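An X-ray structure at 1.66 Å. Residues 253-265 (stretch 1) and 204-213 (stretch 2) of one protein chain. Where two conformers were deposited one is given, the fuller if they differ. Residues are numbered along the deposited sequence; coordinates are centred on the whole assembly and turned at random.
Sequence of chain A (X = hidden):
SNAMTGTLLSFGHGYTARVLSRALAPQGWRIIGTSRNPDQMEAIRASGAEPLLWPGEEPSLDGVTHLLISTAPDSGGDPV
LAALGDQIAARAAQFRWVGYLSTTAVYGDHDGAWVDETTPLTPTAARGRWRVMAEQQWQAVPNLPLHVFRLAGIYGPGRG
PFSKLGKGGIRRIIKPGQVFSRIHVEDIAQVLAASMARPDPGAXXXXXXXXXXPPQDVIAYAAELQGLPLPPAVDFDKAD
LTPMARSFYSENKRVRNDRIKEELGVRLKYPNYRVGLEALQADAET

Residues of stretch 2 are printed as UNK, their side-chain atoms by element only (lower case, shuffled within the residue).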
# COMPACT_ATOMS: atom_id res chain seq x y z
N LYS A 253 -6.41 10.24 -11.98
CA LYS A 253 -7.43 9.23 -12.24
C LYS A 253 -8.30 8.99 -11.01
O LYS A 253 -7.99 9.48 -9.92
CB LYS A 253 -6.79 7.93 -12.71
CG LYS A 253 -6.14 7.11 -11.60
CD LYS A 253 -4.70 7.49 -11.36
CE LYS A 253 -4.06 6.61 -10.29
NZ LYS A 253 -2.73 7.13 -9.89
N ARG A 254 -9.38 8.24 -11.17
CA ARG A 254 -10.21 7.83 -10.05
C ARG A 254 -10.28 6.32 -10.14
O ARG A 254 -10.46 5.78 -11.22
CB ARG A 254 -11.61 8.45 -10.17
CG ARG A 254 -11.65 9.94 -9.84
CD ARG A 254 -13.05 10.50 -10.06
NE ARG A 254 -13.20 11.85 -9.53
CZ ARG A 254 -12.79 12.94 -10.17
NH1 ARG A 254 -12.20 12.83 -11.35
NH2 ARG A 254 -12.97 14.14 -9.62
N VAL A 255 -10.07 5.65 -9.01
CA VAL A 255 -9.90 4.20 -9.01
C VAL A 255 -11.08 3.50 -8.37
O VAL A 255 -11.46 3.81 -7.24
CB VAL A 255 -8.60 3.79 -8.27
CG1 VAL A 255 -8.38 2.29 -8.38
CG2 VAL A 255 -7.40 4.58 -8.81
N ARG A 256 -11.65 2.53 -9.10
CA ARG A 256 -12.76 1.72 -8.61
C ARG A 256 -12.26 0.67 -7.61
O ARG A 256 -11.19 0.10 -7.79
CB ARG A 256 -13.47 0.99 -9.77
CG ARG A 256 -14.14 1.87 -10.81
CD ARG A 256 -15.36 2.62 -10.27
NE ARG A 256 -16.04 3.36 -11.33
CZ ARG A 256 -16.90 4.36 -11.12
NH1 ARG A 256 -17.19 4.74 -9.89
NH2 ARG A 256 -17.47 4.97 -12.16
N ASN A 257 -13.05 0.43 -6.57
CA ASN A 257 -12.71 -0.54 -5.54
C ASN A 257 -13.80 -1.60 -5.38
O ASN A 257 -14.01 -2.13 -4.29
CB ASN A 257 -12.48 0.17 -4.19
CG ASN A 257 -13.71 0.90 -3.69
OD1 ASN A 257 -14.80 0.74 -4.25
ND2 ASN A 257 -13.55 1.72 -2.65
N ASP A 258 -14.50 -1.90 -6.47
CA ASP A 258 -15.63 -2.83 -6.44
C ASP A 258 -15.22 -4.27 -6.15
O ASP A 258 -15.90 -4.99 -5.42
CB ASP A 258 -16.40 -2.77 -7.77
CG ASP A 258 -16.82 -1.36 -8.15
OD1 ASP A 258 -17.36 -0.65 -7.29
OD2 ASP A 258 -16.61 -0.97 -9.32
N ARG A 259 -14.09 -4.68 -6.72
CA ARG A 259 -13.63 -6.05 -6.62
C ARG A 259 -13.43 -6.51 -5.17
O ARG A 259 -13.84 -7.61 -4.80
CB ARG A 259 -12.34 -6.22 -7.42
CG ARG A 259 -12.19 -7.59 -8.05
CD ARG A 259 -11.42 -7.52 -9.36
NE ARG A 259 -11.95 -6.47 -10.24
CZ ARG A 259 -11.89 -6.50 -11.57
NH1 ARG A 259 -12.39 -5.50 -12.27
NH2 ARG A 259 -11.34 -7.54 -12.19
N ILE A 260 -12.80 -5.67 -4.35
CA ILE A 260 -12.55 -6.07 -2.97
C ILE A 260 -13.86 -6.21 -2.20
O ILE A 260 -13.96 -7.00 -1.27
CB ILE A 260 -11.60 -5.09 -2.23
CG1 ILE A 260 -12.18 -3.68 -2.26
CG2 ILE A 260 -10.18 -5.15 -2.82
CD1 ILE A 260 -11.38 -2.65 -1.46
N LYS A 261 -14.87 -5.44 -2.60
CA LYS A 261 -16.16 -5.48 -1.94
C LYS A 261 -16.95 -6.71 -2.39
O LYS A 261 -17.39 -7.50 -1.57
CB LYS A 261 -16.96 -4.21 -2.24
CG LYS A 261 -16.35 -2.93 -1.65
CD LYS A 261 -17.10 -1.72 -2.18
CE LYS A 261 -16.52 -0.39 -1.67
NZ LYS A 261 -17.09 0.72 -2.47
N GLU A 262 -17.09 -6.86 -3.70
CA GLU A 262 -17.96 -7.88 -4.28
C GLU A 262 -17.36 -9.28 -4.25
O GLU A 262 -18.08 -10.27 -4.11
CB GLU A 262 -18.34 -7.51 -5.71
CG GLU A 262 -19.24 -6.29 -5.81
CD GLU A 262 -19.42 -5.82 -7.24
OE1 GLU A 262 -19.62 -6.67 -8.13
OE2 GLU A 262 -19.35 -4.60 -7.48
N GLU A 263 -16.04 -9.37 -4.41
CA GLU A 263 -15.39 -10.67 -4.47
C GLU A 263 -14.86 -11.10 -3.11
O GLU A 263 -14.97 -12.26 -2.75
CB GLU A 263 -14.27 -10.67 -5.52
CG GLU A 263 -14.75 -10.38 -6.94
CD GLU A 263 -13.67 -10.58 -7.99
OE1 GLU A 263 -12.55 -11.01 -7.64
OE2 GLU A 263 -13.95 -10.31 -9.18
N LEU A 264 -14.30 -10.16 -2.34
CA LEU A 264 -13.68 -10.49 -1.06
C LEU A 264 -14.58 -10.28 0.14
O LEU A 264 -14.25 -10.71 1.25
CB LEU A 264 -12.38 -9.68 -0.86
CG LEU A 264 -11.26 -9.86 -1.88
CD1 LEU A 264 -10.00 -9.13 -1.42
CD2 LEU A 264 -10.98 -11.34 -2.15
N GLY A 265 -15.70 -9.58 -0.05
CA GLY A 265 -16.63 -9.33 1.03
C GLY A 265 -16.18 -8.25 1.99
O GLY A 265 -16.71 -8.13 3.10
N UNK A 204 -6.17 -9.45 -9.40
CA UNK A 204 -5.67 -8.11 -9.08
C UNK A 204 -6.79 -7.34 -8.39
O UNK A 204 -7.94 -7.38 -8.82
c UNK A 204 -4.75 -5.96 -10.02
c UNK A 204 -5.26 -7.36 -10.36
c UNK A 204 -4.20 -8.13 -11.12
N UNK A 205 -6.46 -6.61 -7.33
CA UNK A 205 -7.45 -5.85 -6.58
C UNK A 205 -6.93 -4.45 -6.36
O UNK A 205 -5.83 -4.29 -5.86
c UNK A 205 -9.69 -9.67 -5.37
c UNK A 205 -7.69 -6.46 -5.20
c UNK A 205 -9.36 -8.33 -5.36
c UNK A 205 -7.38 -10.23 -5.08
c UNK A 205 -7.06 -8.89 -5.07
c UNK A 205 -8.05 -7.92 -5.21
c UNK A 205 -8.70 -10.62 -5.22
o UNK A 205 -9.01 -11.96 -5.24
N UNK A 206 -7.73 -3.46 -6.74
CA UNK A 206 -7.49 -2.08 -6.33
C UNK A 206 -7.83 -1.94 -4.85
O UNK A 206 -8.89 -2.38 -4.41
c UNK A 206 -7.95 -0.99 -8.55
c UNK A 206 -8.36 -1.12 -7.11
n UNK A 206 -6.72 -1.37 -8.86
o UNK A 206 -8.74 -0.56 -9.40
N UNK A 207 -6.96 -1.28 -4.09
CA UNK A 207 -7.21 -1.12 -2.66
C UNK A 207 -7.18 0.36 -2.34
O UNK A 207 -6.12 0.92 -2.09
c UNK A 207 -6.17 -3.37 -2.21
c UNK A 207 -6.60 -1.80 -0.32
c UNK A 207 -6.21 -1.90 -1.79
N UNK A 208 -8.35 0.98 -2.38
CA UNK A 208 -8.51 2.41 -2.15
C UNK A 208 -9.89 2.63 -1.55
O UNK A 208 -10.74 1.76 -1.63
c UNK A 208 -8.40 3.17 -3.47
s UNK A 208 -9.53 2.55 -4.77
N UNK A 209 -10.12 3.80 -0.97
CA UNK A 209 -11.43 4.09 -0.42
C UNK A 209 -12.41 4.63 -1.47
O UNK A 209 -12.12 4.61 -2.67
c UNK A 209 -11.33 5.00 0.82
o UNK A 209 -11.13 6.81 -0.72
c UNK A 209 -11.01 6.43 0.47
o UNK A 209 -10.65 7.19 1.40
N UNK A 210 -13.56 5.10 -1.01
CA UNK A 210 -14.67 5.44 -1.89
C UNK A 210 -14.62 6.84 -2.49
O UNK A 210 -15.41 7.17 -3.38
c UNK A 210 -16.00 5.30 -1.14
o UNK A 210 -15.75 2.98 -1.53
c UNK A 210 -16.39 3.85 -0.92
o UNK A 210 -17.33 3.60 -0.14
N UNK A 211 -13.70 7.67 -2.01
CA UNK A 211 -13.76 9.09 -2.35
C UNK A 211 -12.42 9.68 -2.78
O UNK A 211 -11.64 10.17 -1.95
o UNK A 211 -15.31 13.33 -0.42
c UNK A 211 -14.50 11.36 -1.47
c UNK A 211 -15.32 12.08 -0.42
o UNK A 211 -15.98 11.40 0.39
c UNK A 211 -14.34 9.88 -1.18
N UNK A 212 -12.14 9.63 -4.09
CA UNK A 212 -11.01 10.37 -4.65
C UNK A 212 -11.12 11.81 -4.16
O UNK A 212 -12.20 12.39 -4.24
c UNK A 212 -11.27 10.31 -6.14
c UNK A 212 -11.95 8.99 -6.33
c UNK A 212 -12.78 8.76 -5.10
N UNK A 213 -10.02 12.35 -3.68
CA UNK A 213 -10.09 13.64 -3.01
C UNK A 213 -8.93 14.55 -3.41
O UNK A 213 -7.79 14.10 -3.52
c UNK A 213 -8.90 12.72 -0.97
c UNK A 213 -10.14 13.46 -1.47
c UNK A 213 -10.28 14.80 -0.77
O HOH W 1 -11.25 -12.93 -6.45
O HOH W 2 -11.20 -3.48 -5.72
O HOH W 3 -13.46 4.37 -5.27
O HOH W 4 -13.96 12.33 -6.61

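Position 204 carries three side-chain carbons, one bonded to CA and bearing the other two. That branching at CB is valine, Val-204, a shape at home in a strand. Its CA-to-CB bond points sideways and its CB stays 6.2 Å from Arg-259 CD, so the contact falls to its backbone: Arg-259 CD lies 3.5 Å from Val-204 O, a carbonyl left without a polar partner.

At position 205 one carbon leads to a six-carbon ring bearing an oxygen, packed against Ile-260 and Leu-264: tyrosine, Tyr-205. The flat ring offers a broad apolar surface. Leu-264 CD1 sits over one face, 4.1 Å from the ring centroid in a CH-pi contact, and Ile-260 CG2 packs 3.7 Å from Tyr-205 CB. Tyr-205 OH donates to water 1 (2.7 Å to its O), which in turn donates to Glu-263 OE1 (2.6 Å from the water O).

Position 206 has two carbons, the second carrying one oxygen and one nitrogen, near Val-255 and the backbone of Arg-256. This short amide is asparagine, Asn-206. It points toward stretch 1; the amide orientation is uncertain in the model. The backbone is clearer: water 2 donates to Asn-206 O (2.9 Å from the water O) and accepts from Ile-260 N (3.0 Å from the water O), linking the strand to the first turn of the helix.

Position 207 again shows a carbon carrying two others, one near Ile-260: valine, Val-207. Its CA-to-CB bond points away from stretch 1, and the apolar side chain, buried, only grazes it, with Val-207 CG2 4.4 Å from Ile-260 CG2.

Position 208 has one carbon and then a sulfur lying against Val-255 and Asn-257, hence cysteine, Cys-208. The small, weakly polar thiol fits a buried site, its SG 3.8 Å from Val-255 CG1 and also 3.8 Å from Asn-257 CB. Asn-257 ND2 donates to Cys-208 O at 3.0 Å, nearly linearly.

At position 209 two carbons end in two oxygens, the carboxylate of aspartate, Asp-209. It points away and braces its own loop: the backbone N of position 211 donates to Asp-209 OD1 at 3.0 Å. Water 3 donates to both Asp-209 O and Val-255 O, each 2.9 Å from the water O.

Position 210 has the same atoms, but here an oxygen reaches Asn-257 and Lys-261: aspartate, Asp-210. Asp-210 OD1 accepts from Asn-257 ND2 at 2.8 Å and forms a salt bridge with Lys-261 NZ, also at 2.8 Å.

Position 211 has three carbons, the third with two oxygens: glutamate, Glu-211, pointing away, both carboxylate oxygens hydrogen-bonded elsewhere in the structure.

At position 212 three carbons close onto the backbone N and pack on Arg-254: proline, Pro-212. Its compact ring points toward stretch 1, CG 3.6 Å from Arg-254 CG, while water 4 links Pro-212 O to Arg-254 NE. Position 213, branched at CB with three carbons, is valine, Val-213, apolar and buried away from this contact.

The contact thus joins apolar packing around Tyr-205 to a polar cluster in which Asn-257 and Lys-261 share Asp-210, while Lys-261 NZ also donates to Asn-257 OD1 (2.9 Å). Four waters bridge the stretches, two between backbone groups and two involving side chains.

Stretch 2 204-213: VYNVCDDEPV
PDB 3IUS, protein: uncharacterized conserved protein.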